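Local structure of MFP2b (Ascaris suum, 2BJR) at residues Val35-Lys40 with Pro44-Ala49; Leu80-Asn85 with Leu89-Asn94; Ala293-Lys298 with Asp329-Arg334; Ala335-Gly338 with Glu343-Leu346. The protein is a zinc-binding cytosolic motility protein of nematode sperm that enhances polymerization of MSP, the protein behind their amoeboid movement. One frame throughout, in Å; residues are numbered along the deposited sequence.

Interaction 1 (Val35-Lys40 with Pro44-Ala49); sequences VALWYK and PMHGRA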
loop_
_atom_site.group_PDB
_atom_site.type_symbol
_atom_site.label_atom_id
_atom_site.label_comp_id
_atom_site.label_asym_id
_atom_site.label_seq_id
_atom_site.Cartn_x
_atom_site.Cartn_y
_atom_site.Cartn_z
ATOM N N VAL A 35 -9.220 -2.332 -4.326
ATOM C CA VAL A 35 -10.528 -2.325 -4.951
ATOM C C VAL A 35 -10.867 -3.752 -5.381
ATOM O O VAL A 35 -10.137 -4.380 -6.181
ATOM C CB VAL A 35 -10.589 -1.328 -6.173
ATOM C CG1 VAL A 35 -11.986 -1.265 -6.700
ATOM C CG2 VAL A 35 -10.143 0.055 -5.740
ATOM N N ALA A 36 -12.021 -4.234 -4.918
ATOM C CA ALA A 36 -12.434 -5.614 -5.130
ATOM C C ALA A 36 -13.858 -5.712 -5.596
ATOM O O ALA A 36 -14.658 -4.785 -5.463
ATOM C CB ALA A 36 -12.247 -6.449 -3.903
ATOM N N LEU A 37 -14.127 -6.849 -6.205
ATOM C CA LEU A 37 -15.405 -7.117 -6.891
ATOM C C LEU A 37 -15.868 -8.550 -6.654
ATOM O O LEU A 37 -15.097 -9.510 -6.731
ATOM C CB LEU A 37 -15.247 -6.863 -8.401
ATOM C CG LEU A 37 -16.432 -7.262 -9.314
ATOM C CD1 LEU A 37 -17.680 -6.383 -9.043
ATOM C CD2 LEU A 37 -15.943 -7.142 -10.766
ATOM N N TRP A 38 -17.168 -8.698 -6.407
ATOM C CA TRP A 38 -17.786 -10.020 -6.225
ATOM C C TRP A 38 -19.159 -10.013 -6.901
ATOM O O TRP A 38 -19.705 -8.953 -7.233
ATOM C CB TRP A 38 -17.914 -10.286 -4.720
ATOM C CG TRP A 38 -18.480 -11.644 -4.294
ATOM C CD1 TRP A 38 -17.940 -12.883 -4.455
ATOM C CD2 TRP A 38 -19.717 -11.835 -3.598
ATOM N NE1 TRP A 38 -18.785 -13.836 -3.915
ATOM C CE2 TRP A 38 -19.869 -13.216 -3.372
ATOM C CE3 TRP A 38 -20.700 -10.974 -3.141
ATOM C CZ2 TRP A 38 -20.984 -13.754 -2.718
ATOM C CZ3 TRP A 38 -21.806 -11.520 -2.464
ATOM C CH2 TRP A 38 -21.915 -12.884 -2.260
ATOM N N TYR A 39 -19.672 -11.213 -7.130
ATOM C CA TYR A 39 -20.970 -11.388 -7.795
ATOM C C TYR A 39 -21.813 -12.329 -6.983
ATOM O O TYR A 39 -21.310 -13.305 -6.420
ATOM C CB TYR A 39 -20.815 -11.983 -9.197
ATOM C CG TYR A 39 -20.250 -11.037 -10.193
ATOM C CD1 TYR A 39 -18.899 -10.843 -10.251
ATOM C CD2 TYR A 39 -21.037 -10.387 -11.102
ATOM C CE1 TYR A 39 -18.356 -10.021 -11.172
ATOM C CE2 TYR A 39 -20.500 -9.561 -12.034
ATOM C CZ TYR A 39 -19.150 -9.356 -12.043
ATOM O OH TYR A 39 -18.564 -8.539 -12.985
ATOM N N LYS A 40 -23.091 -12.026 -6.905
ATOM C CA LYS A 40 -24.055 -12.925 -6.316
ATOM C C LYS A 40 -25.213 -13.013 -7.299
ATOM O O LYS A 40 -25.829 -12.002 -7.586
ATOM C CB LYS A 40 -24.553 -12.348 -5.003
ATOM C CG LYS A 40 -25.594 -13.201 -4.296
ATOM C CD LYS A 40 -24.990 -14.390 -3.674
ATOM C CE LYS A 40 -26.006 -15.207 -2.898
ATOM N NZ LYS A 40 -25.271 -16.317 -2.250
ATOM N N PRO A 44 -23.188 -7.747 -9.782
ATOM C CA PRO A 44 -21.883 -7.296 -9.276
ATOM C C PRO A 44 -22.056 -6.395 -8.060
ATOM O O PRO A 44 -22.972 -5.570 -7.999
ATOM C CB PRO A 44 -21.310 -6.478 -10.477
ATOM C CG PRO A 44 -22.518 -5.953 -11.203
ATOM C CD PRO A 44 -23.576 -7.017 -10.999
HETATM N N MSE A 45 -21.145 -6.529 -7.120
HETATM C CA MSE A 45 -20.991 -5.508 -6.117
HETATM C C MSE A 45 -19.535 -5.299 -5.730
HETATM O O MSE A 45 -18.805 -6.254 -5.635
HETATM C CB MSE A 45 -21.799 -5.883 -4.887
HETATM C CG MSE A 45 -21.389 -7.118 -4.291
HETATM SE SE MSE A 45 -22.902 -7.819 -3.070
HETATM C CE MSE A 45 -23.804 -8.915 -4.506
ATOM N N HIS A 46 -19.175 -4.050 -5.446
ATOM C CA HIS A 46 -17.785 -3.764 -5.064
ATOM C C HIS A 46 -17.569 -3.826 -3.550
ATOM O O HIS A 46 -18.531 -3.704 -2.780
ATOM C CB HIS A 46 -17.348 -2.437 -5.691
ATOM C CG HIS A 46 -17.254 -2.505 -7.169
ATOM N ND1 HIS A 46 -18.252 -2.039 -7.981
ATOM C CD2 HIS A 46 -16.278 -2.965 -7.990
ATOM C CE1 HIS A 46 -17.923 -2.255 -9.247
ATOM N NE2 HIS A 46 -16.724 -2.803 -9.284
ATOM N N GLY A 47 -16.309 -4.014 -3.150
ATOM C CA GLY A 47 -15.914 -4.188 -1.775
ATOM C C GLY A 47 -14.415 -3.952 -1.728
ATOM O O GLY A 47 -13.847 -3.244 -2.593
ATOM N N ARG A 48 -13.784 -4.572 -0.756
ATOM C CA ARG A 48 -12.401 -4.321 -0.467
ATOM C C ARG A 48 -11.654 -5.592 -0.149
ATOM O O ARG A 48 -12.202 -6.539 0.439
ATOM C CB ARG A 48 -12.285 -3.248 0.625
ATOM C CG ARG A 48 -12.774 -3.668 1.988
ATOM C CD ARG A 48 -13.198 -2.504 2.927
ATOM N NE ARG A 48 -13.892 -3.021 4.133
ATOM C CZ ARG A 48 -13.243 -3.587 5.113
ATOM N NH1 ARG A 48 -11.944 -3.697 5.020
ATOM N NH2 ARG A 48 -13.853 -4.099 6.170
ATOM N N ALA A 49 -10.382 -5.626 -0.542
ATOM C CA ALA A 49 -9.488 -6.681 -0.202
ATOM C C ALA A 49 -8.281 -6.096 0.530
ATOM O O ALA A 49 -8.030 -4.870 0.447
ATOM C CB ALA A 49 -9.028 -7.390 -1.448
#

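Interaction 2 (Leu80-Asn85 with Leu89-Asn94); sequences LQYKGN and LGYWYN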
loop_
_atom_site.group_PDB
_atom_site.type_symbol
_atom_site.label_atom_id
_atom_site.label_comp_id
_atom_site.label_asym_id
_atom_site.label_seq_id
_atom_site.Cartn_x
_atom_site.Cartn_y
_atom_site.Cartn_z
ATOM N N LEU A 80 -9.255 -5.224 -8.839
ATOM C CA LEU A 80 -8.965 -4.294 -9.917
ATOM C C LEU A 80 -7.456 -4.270 -10.165
ATOM O O LEU A 80 -6.651 -4.254 -9.217
ATOM C CB LEU A 80 -9.427 -2.915 -9.566
ATOM C CG LEU A 80 -9.384 -1.843 -10.661
ATOM C CD1 LEU A 80 -10.229 -2.242 -11.878
ATOM C CD2 LEU A 80 -9.913 -0.559 -10.062
ATOM N N GLN A 81 -7.096 -4.312 -11.451
ATOM C CA GLN A 81 -5.697 -4.367 -11.877
ATOM C C GLN A 81 -5.424 -3.242 -12.826
ATOM O O GLN A 81 -6.232 -2.895 -13.656
ATOM C CB GLN A 81 -5.400 -5.711 -12.513
ATOM C CG GLN A 81 -4.044 -5.899 -13.139
ATOM C CD GLN A 81 -3.863 -7.316 -13.673
ATOM O OE1 GLN A 81 -4.374 -7.595 -14.738
ATOM N NE2 GLN A 81 -3.216 -8.207 -12.932
ATOM N N TYR A 82 -4.230 -2.648 -12.693
ATOM C CA TYR A 82 -3.776 -1.662 -13.628
ATOM C C TYR A 82 -2.318 -2.033 -13.982
ATOM O O TYR A 82 -1.379 -1.602 -13.322
ATOM C CB TYR A 82 -3.947 -0.244 -13.078
ATOM C CG TYR A 82 -3.692 0.786 -14.140
ATOM C CD1 TYR A 82 -4.679 1.132 -15.048
ATOM C CD2 TYR A 82 -2.415 1.359 -14.301
ATOM C CE1 TYR A 82 -4.450 2.025 -16.056
ATOM C CE2 TYR A 82 -2.184 2.291 -15.317
ATOM C CZ TYR A 82 -3.185 2.631 -16.184
ATOM O OH TYR A 82 -2.980 3.542 -17.228
ATOM N N LYS A 83 -2.188 -2.898 -15.004
ATOM C CA LYS A 83 -0.928 -3.470 -15.476
ATOM C C LYS A 83 -0.666 -2.825 -16.832
ATOM O O LYS A 83 -1.449 -3.002 -17.758
ATOM C CB LYS A 83 -1.100 -4.971 -15.635
ATOM C CG LYS A 83 0.075 -5.778 -16.157
ATOM C CD LYS A 83 -0.098 -7.266 -15.772
ATOM C CE LYS A 83 1.229 -8.029 -15.907
ATOM N NZ LYS A 83 1.167 -9.508 -15.683
ATOM N N GLY A 84 0.441 -2.113 -16.955
ATOM C CA GLY A 84 0.772 -1.408 -18.173
ATOM C C GLY A 84 0.554 0.057 -17.909
ATOM O O GLY A 84 0.537 0.487 -16.752
ATOM N N ASN A 85 0.423 0.837 -18.971
ATOM C CA ASN A 85 0.170 2.254 -18.836
ATOM C C ASN A 85 -0.766 2.753 -19.919
ATOM O O ASN A 85 -1.286 1.964 -20.728
ATOM C CB ASN A 85 1.487 3.045 -18.759
ATOM C CG ASN A 85 2.302 2.974 -20.041
ATOM O OD1 ASN A 85 1.759 2.778 -21.135
ATOM N ND2 ASN A 85 3.621 3.139 -19.901
ATOM N N LEU A 89 -3.061 0.784 -22.740
ATOM C CA LEU A 89 -4.424 0.605 -22.218
ATOM C C LEU A 89 -5.456 1.612 -22.727
ATOM O O LEU A 89 -6.650 1.306 -22.830
ATOM C CB LEU A 89 -4.384 0.632 -20.682
ATOM C CG LEU A 89 -3.525 -0.455 -20.058
ATOM C CD1 LEU A 89 -3.399 -0.182 -18.558
ATOM C CD2 LEU A 89 -4.094 -1.840 -20.306
ATOM N N GLY A 90 -5.027 2.819 -23.030
ATOM C CA GLY A 90 -5.966 3.855 -23.441
ATOM C C GLY A 90 -6.627 4.623 -22.310
ATOM O O GLY A 90 -7.449 5.506 -22.545
ATOM N N TYR A 91 -6.239 4.317 -21.068
ATOM C CA TYR A 91 -6.817 5.003 -19.909
ATOM C C TYR A 91 -5.854 4.966 -18.738
ATOM O O TYR A 91 -4.912 4.161 -18.687
ATOM C CB TYR A 91 -8.169 4.349 -19.474
ATOM C CG TYR A 91 -8.040 2.950 -18.982
ATOM C CD1 TYR A 91 -7.926 2.658 -17.616
ATOM C CD2 TYR A 91 -8.055 1.887 -19.856
ATOM C CE1 TYR A 91 -7.776 1.351 -17.175
ATOM C CE2 TYR A 91 -7.928 0.576 -19.404
ATOM C CZ TYR A 91 -7.780 0.315 -18.068
ATOM O OH TYR A 91 -7.614 -0.976 -17.649
ATOM N N TRP A 92 -6.105 5.854 -17.802
ATOM C CA TRP A 92 -5.511 5.777 -16.450
ATOM C C TRP A 92 -6.592 6.170 -15.450
ATOM O O TRP A 92 -7.588 6.810 -15.798
ATOM C CB TRP A 92 -4.287 6.711 -16.287
ATOM C CG TRP A 92 -4.500 8.172 -16.675
ATOM C CD1 TRP A 92 -4.484 8.701 -17.953
ATOM C CD2 TRP A 92 -4.665 9.290 -15.801
ATOM N NE1 TRP A 92 -4.682 10.053 -17.910
ATOM C CE2 TRP A 92 -4.785 10.452 -16.609
ATOM C CE3 TRP A 92 -4.747 9.438 -14.421
ATOM C CZ2 TRP A 92 -4.990 11.722 -16.076
ATOM C CZ3 TRP A 92 -4.922 10.711 -13.893
ATOM C CH2 TRP A 92 -5.053 11.830 -14.721
ATOM N N TYR A 93 -6.424 5.714 -14.213
ATOM C CA TYR A 93 -7.424 5.940 -13.171
ATOM C C TYR A 93 -7.120 7.192 -12.365
ATOM O O TYR A 93 -5.962 7.467 -11.995
ATOM C CB TYR A 93 -7.483 4.732 -12.256
ATOM C CG TYR A 93 -8.070 3.484 -12.881
ATOM C CD1 TYR A 93 -7.514 2.231 -12.629
ATOM C CD2 TYR A 93 -9.222 3.535 -13.671
ATOM C CE1 TYR A 93 -8.066 1.086 -13.145
ATOM C CE2 TYR A 93 -9.777 2.365 -14.184
ATOM C CZ TYR A 93 -9.199 1.169 -13.922
ATOM O OH TYR A 93 -9.737 0.006 -14.446
ATOM N N ASN A 94 -8.149 7.981 -12.157
ATOM C CA ASN A 94 -8.065 9.211 -11.386
ATOM C C ASN A 94 -9.183 9.214 -10.353
ATOM O O ASN A 94 -10.351 9.051 -10.706
ATOM C CB ASN A 94 -8.210 10.401 -12.332
ATOM C CG ASN A 94 -7.875 11.729 -11.680
ATOM O OD1 ASN A 94 -7.271 11.784 -10.609
ATOM N ND2 ASN A 94 -8.275 12.810 -12.325
HETATM O O HOH W 1 -7.969 -2.014 -15.373
#

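Interaction 3 (Ala293-Lys298 with Asp329-Arg334); sequences AQFGAK and DIRNER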
loop_
_atom_site.group_PDB
_atom_site.type_symbol
_atom_site.label_atom_id
_atom_site.label_comp_id
_atom_site.label_asym_id
_atom_site.label_seq_id
_atom_site.Cartn_x
_atom_site.Cartn_y
_atom_site.Cartn_z
ATOM N N ALA A 293 13.639 9.994 16.917
ATOM C CA ALA A 293 12.589 10.176 17.925
ATOM C C ALA A 293 12.113 11.628 18.136
ATOM O O ALA A 293 11.127 11.846 18.835
ATOM C CB ALA A 293 13.039 9.582 19.244
ATOM N N GLN A 294 12.770 12.594 17.503
ATOM C CA GLN A 294 12.421 14.007 17.635
ATOM C C GLN A 294 11.409 14.432 16.557
ATOM O O GLN A 294 11.383 15.605 16.156
ATOM C CB GLN A 294 13.676 14.888 17.593
ATOM C CG GLN A 294 14.795 14.466 18.543
ATOM C CD GLN A 294 16.053 15.334 18.430
ATOM O OE1 GLN A 294 15.988 16.481 17.961
ATOM N NE2 GLN A 294 17.179 14.803 18.873
ATOM N N PHE A 295 10.624 13.446 16.069
ATOM C CA PHE A 295 9.586 13.603 15.027
ATOM C C PHE A 295 8.614 14.764 15.295
ATOM O O PHE A 295 7.966 15.276 14.357
ATOM C CB PHE A 295 8.749 12.298 14.867
ATOM C CG PHE A 295 8.336 11.656 16.177
ATOM C CD1 PHE A 295 7.385 12.269 17.009
ATOM C CD2 PHE A 295 8.901 10.459 16.590
ATOM C CE1 PHE A 295 7.016 11.682 18.234
ATOM C CE2 PHE A 295 8.539 9.860 17.809
ATOM C CZ PHE A 295 7.605 10.474 18.634
ATOM N N GLY A 296 8.482 15.135 16.574
ATOM C CA GLY A 296 7.583 16.190 17.018
ATOM C C GLY A 296 7.924 17.558 16.456
ATOM O O GLY A 296 7.023 18.380 16.227
ATOM N N ALA A 297 9.224 17.808 16.243
ATOM C CA ALA A 297 9.724 19.032 15.598
ATOM C C ALA A 297 9.254 19.140 14.121
ATOM O O ALA A 297 9.183 20.233 13.544
ATOM C CB ALA A 297 11.254 19.059 15.684
ATOM N N LYS A 298 8.905 17.993 13.529
ATOM C CA LYS A 298 8.539 17.897 12.117
ATOM C C LYS A 298 9.662 18.454 11.207
ATOM O O LYS A 298 9.440 19.314 10.352
ATOM C CB LYS A 298 7.148 18.504 11.846
ATOM C CG LYS A 298 6.008 17.790 12.621
ATOM C CD LYS A 298 4.822 17.350 11.724
ATOM C CE LYS A 298 3.961 16.260 12.405
ATOM N NZ LYS A 298 2.590 16.061 11.796
ATOM N N ASP A 329 9.352 0.182 16.707
ATOM C CA ASP A 329 8.311 1.040 17.214
ATOM C C ASP A 329 9.029 2.103 18.042
ATOM O O ASP A 329 9.517 1.818 19.136
ATOM C CB ASP A 329 7.413 0.218 18.099
ATOM C CG ASP A 329 6.243 1.019 18.672
ATOM O OD1 ASP A 329 6.334 2.247 18.789
ATOM O OD2 ASP A 329 5.155 0.454 18.963
ATOM N N ILE A 330 9.120 3.293 17.483
ATOM C CA ILE A 330 9.918 4.355 18.061
ATOM C C ILE A 330 9.278 4.784 19.390
ATOM O O ILE A 330 9.960 4.897 20.384
ATOM C CB ILE A 330 9.979 5.580 17.151
ATOM C CG1 ILE A 330 10.632 5.324 15.767
ATOM C CG2 ILE A 330 10.720 6.731 17.848
ATOM C CD1 ILE A 330 11.600 4.193 15.669
ATOM N N ARG A 331 7.966 5.007 19.393
ATOM C CA ARG A 331 7.326 5.553 20.593
ATOM C C ARG A 331 7.481 4.585 21.778
ATOM O O ARG A 331 7.620 5.006 22.931
ATOM C CB ARG A 331 5.860 5.875 20.336
ATOM C CG ARG A 331 5.598 7.175 19.606
ATOM C CD ARG A 331 4.093 7.432 19.428
ATOM N NE ARG A 331 3.785 8.668 18.716
ATOM C CZ ARG A 331 3.811 9.897 19.247
ATOM N NH1 ARG A 331 4.166 10.089 20.513
ATOM N NH2 ARG A 331 3.497 10.948 18.487
ATOM N N ASN A 332 7.496 3.289 21.504
ATOM C CA ASN A 332 7.495 2.281 22.548
ATOM C C ASN A 332 8.896 1.685 22.766
ATOM O O ASN A 332 9.077 0.713 23.493
ATOM C CB ASN A 332 6.424 1.233 22.228
ATOM C CG ASN A 332 4.958 1.840 22.220
ATOM O OD1 ASN A 332 4.615 2.675 23.095
ATOM N ND2 ASN A 332 4.094 1.392 21.276
ATOM N N GLU A 333 9.906 2.295 22.137
ATOM C CA GLU A 333 11.276 1.820 22.204
ATOM C C GLU A 333 11.421 0.298 22.094
ATOM O O GLU A 333 11.876 -0.379 23.034
ATOM C CB GLU A 333 11.954 2.336 23.472
ATOM C CG GLU A 333 12.110 3.851 23.475
ATOM C CD GLU A 333 12.932 4.341 24.664
ATOM O OE1 GLU A 333 12.870 3.664 25.711
ATOM O OE2 GLU A 333 13.699 5.337 24.497
ATOM N N ARG A 334 11.017 -0.255 20.955
ATOM C CA ARG A 334 11.199 -1.672 20.687
ATOM C C ARG A 334 11.698 -1.814 19.248
ATOM O O ARG A 334 11.337 -0.996 18.397
ATOM C CB ARG A 334 9.848 -2.343 20.812
ATOM C CG ARG A 334 9.850 -3.837 20.863
ATOM C CD ARG A 334 8.522 -4.404 21.414
ATOM N NE ARG A 334 8.584 -5.836 21.552
ATOM C CZ ARG A 334 8.183 -6.697 20.632
ATOM N NH1 ARG A 334 7.748 -6.268 19.460
ATOM N NH2 ARG A 334 8.307 -7.989 20.861
#

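Interaction 4 (Ala335-Gly338 with Glu343-Leu346); sequences ATIG and EKVL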
loop_
_atom_site.group_PDB
_atom_site.type_symbol
_atom_site.label_atom_id
_atom_site.label_comp_id
_atom_site.label_asym_id
_atom_site.label_seq_id
_atom_site.Cartn_x
_atom_site.Cartn_y
_atom_site.Cartn_z
ATOM N N ALA A 335 12.521 -2.805 18.999
ATOM C CA ALA A 335 12.993 -3.097 17.643
ATOM C C ALA A 335 13.303 -4.568 17.532
ATOM O O ALA A 335 13.841 -5.204 18.472
ATOM C CB ALA A 335 14.244 -2.257 17.331
ATOM N N THR A 336 12.961 -5.140 16.382
ATOM C CA THR A 336 13.178 -6.566 16.155
ATOM C C THR A 336 13.568 -6.948 14.727
ATOM O O THR A 336 13.435 -6.150 13.808
ATOM C CB THR A 336 11.928 -7.394 16.568
ATOM O OG1 THR A 336 10.974 -7.469 15.513
ATOM C CG2 THR A 336 11.119 -6.760 17.678
ATOM N N ILE A 337 14.098 -8.165 14.595
ATOM C CA ILE A 337 14.393 -8.764 13.306
ATOM C C ILE A 337 13.917 -10.208 13.346
ATOM O O ILE A 337 13.778 -10.801 14.439
ATOM C CB ILE A 337 15.894 -8.762 13.002
ATOM C CG1 ILE A 337 16.710 -9.359 14.173
ATOM C CG2 ILE A 337 16.358 -7.412 12.653
ATOM C CD1 ILE A 337 18.168 -9.693 13.792
ATOM N N GLY A 338 13.661 -10.751 12.172
ATOM C CA GLY A 338 13.627 -12.177 11.998
ATOM C C GLY A 338 15.045 -12.650 11.772
ATOM O O GLY A 338 15.711 -12.142 10.884
ATOM N N GLU A 343 12.400 -14.531 16.380
ATOM C CA GLU A 343 12.353 -13.070 16.325
ATOM C C GLU A 343 13.268 -12.573 17.444
ATOM O O GLU A 343 13.071 -12.912 18.627
ATOM C CB GLU A 343 10.933 -12.557 16.483
ATOM C CG GLU A 343 10.842 -11.044 16.370
ATOM C CD GLU A 343 9.469 -10.468 16.628
ATOM O OE1 GLU A 343 8.655 -11.149 17.277
ATOM O OE2 GLU A 343 9.204 -9.318 16.191
ATOM N N LYS A 344 14.299 -11.823 17.075
ATOM C CA LYS A 344 15.211 -11.236 18.057
ATOM C C LYS A 344 14.710 -9.843 18.421
ATOM O O LYS A 344 14.511 -8.980 17.549
ATOM C CB LYS A 344 16.619 -11.217 17.509
ATOM C CG LYS A 344 17.656 -10.408 18.289
ATOM C CD LYS A 344 17.903 -10.894 19.707
ATOM C CE LYS A 344 19.297 -10.460 20.198
ATOM N NZ LYS A 344 19.525 -10.797 21.647
ATOM N N VAL A 345 14.535 -9.611 19.714
ATOM C CA VAL A 345 13.906 -8.417 20.214
ATOM C C VAL A 345 14.836 -7.543 21.093
ATOM O O VAL A 345 15.426 -8.036 22.052
ATOM C CB VAL A 345 12.643 -8.794 21.063
ATOM C CG1 VAL A 345 11.946 -7.578 21.597
ATOM C CG2 VAL A 345 11.676 -9.733 20.279
ATOM N N LEU A 346 14.906 -6.251 20.770
ATOM C CA LEU A 346 15.555 -5.225 21.577
ATOM C C LEU A 346 14.537 -4.252 22.157
ATOM O O LEU A 346 13.584 -3.903 21.508
ATOM C CB LEU A 346 16.583 -4.438 20.729
ATOM C CG LEU A 346 17.597 -5.222 19.931
ATOM C CD1 LEU A 346 18.571 -4.222 19.290
ATOM C CD2 LEU A 346 18.347 -6.183 20.774
#

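Interaction 1 (Val35-Lys40 with Pro44-Ala49)
A36 and W38 pair with G47 and M45 through four backbone hydrogen bonds that tie strands 35-40 and 44-49 into an antiparallel beta hairpin, their N-to-C directions 136° apart, a strong local twist. The bonds at W38 and M45 are the straighter set: M45 N lies 2.8 Å from W38 O with 171° at the hydrogen. Between A36 and G47 both donors stand well above the carbonyl planes.

One face carries L37, Y39, P44 and H46. CD1 of L37 sits over one face of the imidazole, 4.0 Å from the centroid of the H46 ring, a CH-pi contact, while ND1 of H46 bonds to S117 beyond the hairpin. The same methyl reaches CB of P44, whose CB also touches the Y39 ring at CE2 (3.5 Å). Proline suits this non-hydrogen-bonded pair because strand 35-40 requires no N-H of it.

The opposite face holds A36, W38 and M45, a selenomethionine. The small A36 packs its CB against CB of A49, 4.2 Å away, with F60 also touching it; W38 gives its NE1 to the carbonyl of L73. M45 places CG between its backbone N and carbonyl carbon (chi1 61°) and runs beside the indole in the same direction, forming a Met-aromatic contact in which SE meets the ring edge 3.8 Å from CE3 of W38, and its CE ends 3.5 Å from CB of K40.

Interaction 2 (Leu80-Asn85 with Leu89-Asn94)
The ring of Y82 stands at the centre of this contact, with L89 over one face and the backbone of Y91 at its edge. With CG anti to the backbone N (chi1 -170°), Y82 reaches across to segment 89-94, where its hydroxyl donates a very short hydrogen bond, 2.5 Å from OH of Y82 to O of Y91, the acceptor lying in the plane of the ring. L89 CD1 sits 3.9 Å from the Y82 centroid in a CH-pi contact.

The edge of Y82 is turned toward the face of Y91 in an offset edge-to-face pair with planes 74° apart. Y93 completes an aromatic cluster, its ring at 54° to that of Y82, and packs on L80, whose CD1 lies 3.4 Å from OH of Y93. A water joins this group: it donates to O of Q81 and to OH of Y93, and also bonds OH of Y91. D9 is a further partner of the Y93 hydroxyl.

N85 caps the short helix 86-89, whose last residue, L89, opens the second segment. OD1 of N85 accepts from N of L87, and its carbonyl O takes the N-H of L89 at 2.9 Å. G90, with positive phi, ends the helix.

The cluster lies next to this helix, which carries the zinc ligand H86. Tyrosine suits these positions twice over: the rings pack on one another and on L80 and L89, while the Y82 hydroxyl takes up the Y91 carbonyl and those of Y91 and Y93 hold the water that serves O of Q81.

Interaction 3 (Ala293-Lys298 with Asp329-Arg334)
I330 and R331 carry the second segment's side of this contact, and F295 receives both. The segment opens with D329, the last residue of strand 322-329, whose carboxylate organises the turn: OD1 accepts from the backbone N of N332, three residues on, in an Asx motif, and OD2 takes ND2 of the same asparagine at 2.7 Å. Both donors stand above the carboxylate plane. Aspartate suits the place because its short side chain reaches forward over the turn to the backbone N of N332.

I330 begins the type I turn that runs to E333. Its CG2, anti to the backbone N, points at the other segment, 3.8 Å from CE2 of F295 and in the plane of that ring, so the methyl meets the phenyl edge. CG2 also lies against the small A293, 3.9 Å from its CB. F289 and P302 line the isoleucine further.

R331 follows, extended from CG to NE, and its guanidinium crosses the ring of F295 obliquely, the two planes 52° apart. CE1 of F295 lies over one guanidinium face, 3.6 Å from NH2 of R331. N332 closes the Asx motif. E333 takes left-handed backbone angles (phi 42°, psi 63°) in a G1 beta bulge, and D329 and R334 exchange backbone bonds where the two strands meet; E333 OE2 bonds H352 outside the turn.

The contact thus joins the 3-10 segment 295-297 to a beta turn without a hydrogen bond between them. It rests on apolar packing of I330 with F295 and A293, and on one face of the R331 guanidinium lying against the ring, where the arginine is exposed and its charge can still meet water.

Interaction 4 (Ala335-Gly338 with Glu343-Leu346)
Strands 335-338 and 343-346 run antiparallel, 164° between their N-to-C directions, with A335 paired to L346 and I337 to K344 by four backbone hydrogen bonds. The bond from N of L346 to O of A335 is short at 2.7 Å and nearly straight.

T336, V345 and E343 share one face. OG1 of T336 donates to OE2 of E343, 2.6 Å away, meeting it on the anti side and only 17° out of the carboxylate plane. The glutamate reaches diagonally toward the neighbouring strand with its chain extended beyond CG, and its other oxygen, OE1, accepts from the backbone N of G259, which leaves both carboxylate oxygens engaged. T336 turns its methyl CG2 toward CG2 of V345, 4.0 Å off; both residues are beta-branched, which suits an extended strand, and they lie side by side.

On the other face I337 and K344 run in the same direction, CG1 of I337 lying 3.8 Å from CB of K344. The lysine then leads its charge away from the buried isoleucine, which packs with A335 against L317 of strand 313-319.

The arrangement is that of a two-stranded beta hairpin at the margin of an antiparallel sheet, in which strand 334-339 also pairs with 322-329.

Interactions 1 and 2 meet directly: strands 34-40 and 76-81 are neighbours in one sheet, and O of V35 lies 2.9 Å from N of L80, a probable hydrogen bond. From there the chain of interaction 2 leads on to the zinc site of H86, C174, C176 and C179, the N85 side chain coming about 6 Å from the zinc ion, whereas the hairpin of interaction 1 lies away from it. Interactions 3 and 4 form a second pair, their centres about 18 Å apart, with R334 of the turn packing on the hairpin: its NH2 is 3.7 Å from CG1 of V345. The two pairs lie on opposite sides of the chain's centre; interactions 1 and 3 have centres about 38 Å apart.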